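Side-chain contacts in cycloalternan-forming enzyme (Listeria monocytogenes serovar 1/2a, PDB 5F7U), which belongs to glycoside hydrolase family 31 and combines a TIM-barrel domain with beta-rich domains, among them a family 6 carbohydrate-binding module: residues A967-D970 / A975-F978; K1012-L1017 / E1047-A1052. The protein carries 1 engineered substitution. All coordinates share one frame; numbering follows the deposited sequence.

Interaction 1: residues A967-D970 / A975-F978; sequences AGFD and AVEF. With GLC (alpha-D-glucopyranose), chain D; GLC (alpha-D-glucopyranose), chain B.
F969 lays one face of its ring over the CG2 methyl of V976 in a CH-pi contact. V976 CG2 sits 4.1 Å from the centroid of the F969 ring and only 11° off its normal, so the methyl lies over the middle of the ring and not at its rim. The nearest ring carbon is CZ, with F969 CZ to V976 CG2 also at 4.1 Å. V976 holds this branch beside its own backbone N, with CG1 taking the place anti to N (chi1 -178°). Next to CZ on the ring, F969 CE1 comes within 3.8 Å of A975 CA; this backbone carbon approaches obliquely, while the A975 methyl points away. The strand alternation thus gives the ring a side chain at V976 and main chain at A975. Both segments belong to the beta-sandwich of the family 6 carbohydrate-binding module, but to different sheets: strand 965-968 pairs with 1054-1062, strand 975-981 with 1039-1045. The F969 ring bridges the two in the interior, where I1054 and F1056 from one sheet and F1044 from the other also touch it, and R1004 makes a cation-pi contact with it. G968 turns the chain inward with a positive phi, in a classic gamma turn closed by a weak bond from F969 N to A967 O, 2.9 Å long. On the outer side of this turn is bound glycan. G968 N lies 3.2 Å from O4 of the chain B glucose, and the same N-H is hydrogen-bonded to N1055 OD1. D970 OD2 comes within 3.3 Å of C2 of the chain D glucose, a carbon of the sugar ring.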
loop_
_atom_site.group_PDB
_atom_site.type_symbol
_atom_site.label_atom_id
_atom_site.label_comp_id
_atom_site.label_asym_id
_atom_site.label_seq_id
_atom_site.Cartn_x
_atom_site.Cartn_y
_atom_site.Cartn_z
ATOM N N ALA A 967 -34.074 29.431 4.690
ATOM C CA ALA A 967 -34.987 30.447 5.261
ATOM C C ALA A 967 -35.561 31.449 4.250
ATOM O O ALA A 967 -34.806 32.049 3.465
ATOM C CB ALA A 967 -34.291 31.196 6.389
ATOM N N GLY A 968 -36.886 31.648 4.291
ATOM C CA GLY A 968 -37.553 32.704 3.490
ATOM C C GLY A 968 -37.762 32.256 2.046
ATOM O O GLY A 968 -38.892 31.956 1.637
ATOM N N PHE A 969 -36.675 32.241 1.265
ATOM C CA PHE A 969 -36.683 31.644 -0.067
ATOM C C PHE A 969 -37.831 32.265 -0.899
ATOM O O PHE A 969 -38.574 31.571 -1.604
ATOM C CB PHE A 969 -36.751 30.107 0.118
ATOM C CG PHE A 969 -36.817 29.295 -1.150
ATOM C CD1 PHE A 969 -36.194 29.704 -2.335
ATOM C CD2 PHE A 969 -37.474 28.064 -1.130
ATOM C CE1 PHE A 969 -36.265 28.912 -3.481
ATOM C CE2 PHE A 969 -37.536 27.269 -2.263
ATOM C CZ PHE A 969 -36.930 27.692 -3.442
ATOM N N ASP A 970 -37.941 33.596 -0.815
ATOM C CA ASP A 970 -39.168 34.300 -1.196
ATOM C C ASP A 970 -39.004 35.409 -2.236
ATOM O O ASP A 970 -39.838 36.321 -2.327
ATOM C CB ASP A 970 -39.854 34.835 0.060
ATOM C CG ASP A 970 -39.061 35.939 0.750
ATOM O OD1 ASP A 970 -37.808 35.935 0.695
ATOM O OD2 ASP A 970 -39.705 36.822 1.354
ATOM N N ALA A 975 -33.124 29.913 -5.528
ATOM C CA ALA A 975 -33.292 28.486 -5.857
ATOM C C ALA A 975 -32.606 27.557 -4.856
ATOM O O ALA A 975 -31.593 27.925 -4.245
ATOM C CB ALA A 975 -32.783 28.206 -7.266
ATOM N N VAL A 976 -33.184 26.361 -4.694
ATOM C CA VAL A 976 -32.582 25.266 -3.919
ATOM C C VAL A 976 -32.540 24.063 -4.871
ATOM O O VAL A 976 -33.583 23.625 -5.358
ATOM C CB VAL A 976 -33.392 24.925 -2.632
ATOM C CG1 VAL A 976 -32.717 23.818 -1.827
ATOM C CG2 VAL A 976 -33.564 26.151 -1.744
ATOM N N GLU A 977 -31.338 23.556 -5.144
ATOM C CA GLU A 977 -31.153 22.439 -6.079
ATOM C C GLU A 977 -30.675 21.196 -5.331
ATOM O O GLU A 977 -29.728 21.262 -4.538
ATOM C CB GLU A 977 -30.187 22.824 -7.205
ATOM C CG GLU A 977 -29.900 21.702 -8.207
ATOM C CD GLU A 977 -29.104 22.135 -9.444
ATOM O OE1 GLU A 977 -28.848 23.341 -9.642
ATOM O OE2 GLU A 977 -28.729 21.245 -10.242
ATOM N N PHE A 978 -31.356 20.076 -5.585
ATOM C CA PHE A 978 -31.050 18.780 -4.980
ATOM C C PHE A 978 -30.544 17.805 -6.039
ATOM O O PHE A 978 -30.966 17.851 -7.215
ATOM C CB PHE A 978 -32.302 18.141 -4.364
ATOM C CG PHE A 978 -32.904 18.902 -3.201
ATOM C CD1 PHE A 978 -33.819 19.941 -3.412
ATOM C CD2 PHE A 978 -32.601 18.544 -1.885
ATOM C CE1 PHE A 978 -34.393 20.621 -2.337
ATOM C CE2 PHE A 978 -33.167 19.230 -0.805
ATOM C CZ PHE A 978 -34.067 20.269 -1.032
HETATM C C1 GLC D . -40.782 36.376 4.572
HETATM C C2 GLC D . -40.828 37.885 4.302
HETATM C C3 GLC D . -41.984 38.541 5.076
HETATM C C4 GLC D . -43.321 37.833 4.804
HETATM C C5 GLC D . -43.199 36.305 4.952
HETATM C C6 GLC D . -44.426 35.551 4.446
HETATM O O2 GLC D . -39.564 38.463 4.642
HETATM O O3 GLC D . -42.077 39.931 4.739
HETATM O O4 GLC D . -44.331 38.316 5.698
HETATM O O5 GLC D . -42.053 35.812 4.232
HETATM O O6 GLC D . -44.596 35.756 3.040
HETATM C C1 GLC B . -40.218 35.148 9.865
HETATM C C2 GLC B . -39.649 33.803 10.339
HETATM C C3 GLC B . -38.542 33.299 9.402
HETATM C C4 GLC B . -39.006 33.264 7.945
HETATM C C5 GLC B . -39.496 34.666 7.569
HETATM C C6 GLC B . -39.985 34.767 6.136
HETATM O O1 GLC B . -39.299 36.233 10.120
HETATM O O2 GLC B . -39.126 33.909 11.666
HETATM O O3 GLC B . -38.103 32.019 9.847
HETATM O O4 GLC B . -37.927 32.848 7.094
HETATM O O5 GLC B . -40.557 35.080 8.462
HETATM O O6 GLC B . -40.363 36.131 5.929
#

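Interaction 2: residues K1012-L1017 / E1047-A1052; sequences KQQITL and EADDTA. With GLC (alpha-D-glucopyranose), chain D.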
loop_
_atom_site.group_PDB
_atom_site.type_symbol
_atom_site.label_atom_id
_atom_site.label_comp_id
_atom_site.label_asym_id
_atom_site.label_seq_id
_atom_site.Cartn_x
_atom_site.Cartn_y
_atom_site.Cartn_z
ATOM N N LYS A 1012 -41.178 21.032 -15.465
ATOM C CA LYS A 1012 -41.690 22.010 -14.495
ATOM C C LYS A 1012 -43.052 21.624 -13.917
ATOM O O LYS A 1012 -43.927 21.142 -14.628
ATOM C CB LYS A 1012 -41.797 23.369 -15.199
ATOM C CG LYS A 1012 -42.233 24.565 -14.359
ATOM C CD LYS A 1012 -42.243 25.862 -15.166
ATOM C CE LYS A 1012 -43.315 25.894 -16.246
ATOM N NZ LYS A 1012 -43.513 27.271 -16.793
ATOM N N GLN A 1013 -43.238 21.874 -12.628
ATOM C CA GLN A 1013 -44.594 21.916 -12.052
ATOM C C GLN A 1013 -44.610 22.926 -10.929
ATOM O O GLN A 1013 -43.562 23.233 -10.353
ATOM C CB GLN A 1013 -45.026 20.543 -11.538
ATOM C CG GLN A 1013 -44.110 19.958 -10.480
ATOM C CD GLN A 1013 -44.604 18.625 -9.983
ATOM O OE1 GLN A 1013 -45.707 18.521 -9.435
ATOM N NE2 GLN A 1013 -43.804 17.589 -10.194
ATOM N N GLN A 1014 -45.802 23.419 -10.598
ATOM C CA GLN A 1014 -45.943 24.323 -9.469
ATOM C C GLN A 1014 -46.595 23.593 -8.297
ATOM O O GLN A 1014 -47.533 22.818 -8.488
ATOM C CB GLN A 1014 -46.745 25.569 -9.856
ATOM C CG GLN A 1014 -46.592 26.715 -8.855
ATOM C CD GLN A 1014 -47.360 27.975 -9.221
ATOM O OE1 GLN A 1014 -48.562 27.938 -9.502
ATOM N NE2 GLN A 1014 -46.669 29.111 -9.190
ATOM N N ILE A 1015 -46.090 23.847 -7.093
ATOM C CA ILE A 1015 -46.587 23.173 -5.896
ATOM C C ILE A 1015 -47.179 24.192 -4.932
ATOM O O ILE A 1015 -46.705 25.326 -4.849
ATOM C CB ILE A 1015 -45.514 22.312 -5.190
ATOM C CG1 ILE A 1015 -44.397 23.178 -4.586
ATOM C CG2 ILE A 1015 -44.956 21.279 -6.171
ATOM C CD1 ILE A 1015 -43.371 22.413 -3.749
ATOM N N THR A 1016 -48.211 23.760 -4.223
ATOM C CA THR A 1016 -48.925 24.591 -3.255
ATOM C C THR A 1016 -48.535 24.158 -1.863
ATOM O O THR A 1016 -48.582 22.965 -1.527
ATOM C CB THR A 1016 -50.445 24.467 -3.436
ATOM O OG1 THR A 1016 -50.796 25.027 -4.701
ATOM C CG2 THR A 1016 -51.199 25.228 -2.344
ATOM N N LEU A 1017 -48.135 25.136 -1.064
ATOM C CA LEU A 1017 -47.678 24.895 0.279
ATOM C C LEU A 1017 -48.573 25.697 1.220
ATOM O O LEU A 1017 -48.313 26.880 1.443
ATOM C CB LEU A 1017 -46.220 25.316 0.400
ATOM C CG LEU A 1017 -45.260 24.628 -0.575
ATOM C CD1 LEU A 1017 -43.939 25.378 -0.668
ATOM C CD2 LEU A 1017 -45.058 23.176 -0.152
ATOM N N GLU A 1047 -40.367 31.738 -8.695
ATOM C CA GLU A 1047 -40.504 32.457 -9.950
ATOM C C GLU A 1047 -41.522 33.581 -9.838
ATOM O O GLU A 1047 -42.073 33.814 -8.756
ATOM C CB GLU A 1047 -40.805 31.496 -11.087
ATOM C CG GLU A 1047 -39.602 30.611 -11.350
ATOM C CD GLU A 1047 -39.749 29.687 -12.524
ATOM O OE1 GLU A 1047 -38.832 28.858 -12.686
ATOM O OE2 GLU A 1047 -40.752 29.771 -13.271
ATOM N N ALA A 1048 -41.745 34.294 -10.944
ATOM C CA ALA A 1048 -42.622 35.471 -10.943
ATOM C C ALA A 1048 -44.061 35.166 -10.497
ATOM O O ALA A 1048 -44.683 35.982 -9.820
ATOM C CB ALA A 1048 -42.598 36.165 -12.299
ATOM N N ASP A 1049 -44.566 33.983 -10.848
ATOM C CA ASP A 1049 -45.910 33.572 -10.433
ATOM C C ASP A 1049 -45.933 32.779 -9.108
ATOM O O ASP A 1049 -46.914 32.096 -8.803
ATOM C CB ASP A 1049 -46.637 32.831 -11.576
ATOM C CG ASP A 1049 -45.971 31.515 -11.974
ATOM O OD1 ASP A 1049 -44.821 31.214 -11.561
ATOM O OD2 ASP A 1049 -46.620 30.756 -12.726
ATOM N N ASP A 1050 -44.849 32.866 -8.337
ATOM C CA ASP A 1050 -44.807 32.269 -7.014
ATOM C C ASP A 1050 -45.047 33.305 -5.923
ATOM O O ASP A 1050 -44.967 34.516 -6.167
ATOM C CB ASP A 1050 -43.496 31.502 -6.797
ATOM C CG ASP A 1050 -43.477 30.182 -7.528
ATOM O OD1 ASP A 1050 -44.493 29.457 -7.479
ATOM O OD2 ASP A 1050 -42.437 29.861 -8.139
ATOM N N THR A 1051 -45.356 32.823 -4.727
ATOM C CA THR A 1051 -45.745 33.716 -3.649
ATOM C C THR A 1051 -45.315 33.237 -2.258
ATOM O O THR A 1051 -45.204 32.030 -2.009
ATOM C CB THR A 1051 -47.257 34.097 -3.739
ATOM O OG1 THR A 1051 -47.500 35.270 -2.959
ATOM C CG2 THR A 1051 -48.168 32.981 -3.270
ATOM N N ALA A 1052 -45.033 34.215 -1.390
ATOM C CA ALA A 1052 -44.876 34.042 0.060
ATOM C C ALA A 1052 -43.583 33.381 0.506
ATOM O O ALA A 1052 -42.975 32.595 -0.226
ATOM C CB ALA A 1052 -46.083 33.338 0.674
HETATM C C1 GLC D . -40.782 36.376 4.572
HETATM C C2 GLC D . -40.828 37.885 4.302
HETATM C C3 GLC D . -41.984 38.541 5.076
HETATM C C4 GLC D . -43.321 37.833 4.804
HETATM C C5 GLC D . -43.199 36.305 4.952
HETATM C C6 GLC D . -44.426 35.551 4.446
HETATM O O2 GLC D . -39.564 38.463 4.642
HETATM O O3 GLC D . -42.077 39.931 4.739
HETATM O O4 GLC D . -44.331 38.316 5.698
HETATM O O5 GLC D . -42.053 35.812 4.232
HETATM O O6 GLC D . -44.596 35.756 3.040
#
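The edge strand 1012-1017 runs past the loop 1047-1052 without backbone pairing, Q1014 CA and D1050 CA being 8.4 Å apart, and a type I beta turn from E1047 to D1050 shapes the loop. Q1014 spans the gap with an extended side chain, its CG anti to the backbone N (chi1 -164°), and its amide nitrogen serves two acceptors. Q1014 NE2 donates to D1050 OD1 at 2.8 Å, reaching it from above the carboxylate plane, and to D1049 O at 3.0 Å, again from above the carbonyl plane. Both bonds are bent, with N-H...O angles near 140°, and the amide and carboxylate planes stand 49° apart. D1050 also ties up its own turn: E1047 N donates to D1050 OD2 at 2.8 Å in a nearly straight bond on the anti lone pair, while D1050 N returns a bond to E1047 O. The buried carboxylate has further partners on strand 1002-1008, T1003 OG1 at OD1 and T1005 OG1 at OD2, so each oxygen is shared. The chain leaves the turn towards the sugar, bringing A1052 CA to 3.4 Å from O6 of the chain D glucose. Such a loop, joining strands 1039-1045 and 1054-1062 of opposing sheets and bordering a glycan site, belongs to the beta-sandwich of a family 6 carbohydrate-binding module.

Overall arrangement
Both contacts lie in the carbohydrate-binding module, with centres about 12 Å apart, and both involve the sheet that contains strands 975-981 and 1011-1017. Interaction 1 is apolar and buried between the two sheets; interaction 2 is polar and partly buried, where a loop meets the outermost strand 1011-1017. They meet directly, D970 CB lying 3.9 Å from A1052 O, and each sends a segment to the chain D glucose. R1004 connects them as well, since the arginine beside the F969 ring is also hydrogen-bonded to A1052 O. One site is therefore bordered by a turn backed by hydrophobic packing and by a loop held through shared hydrogen bonds.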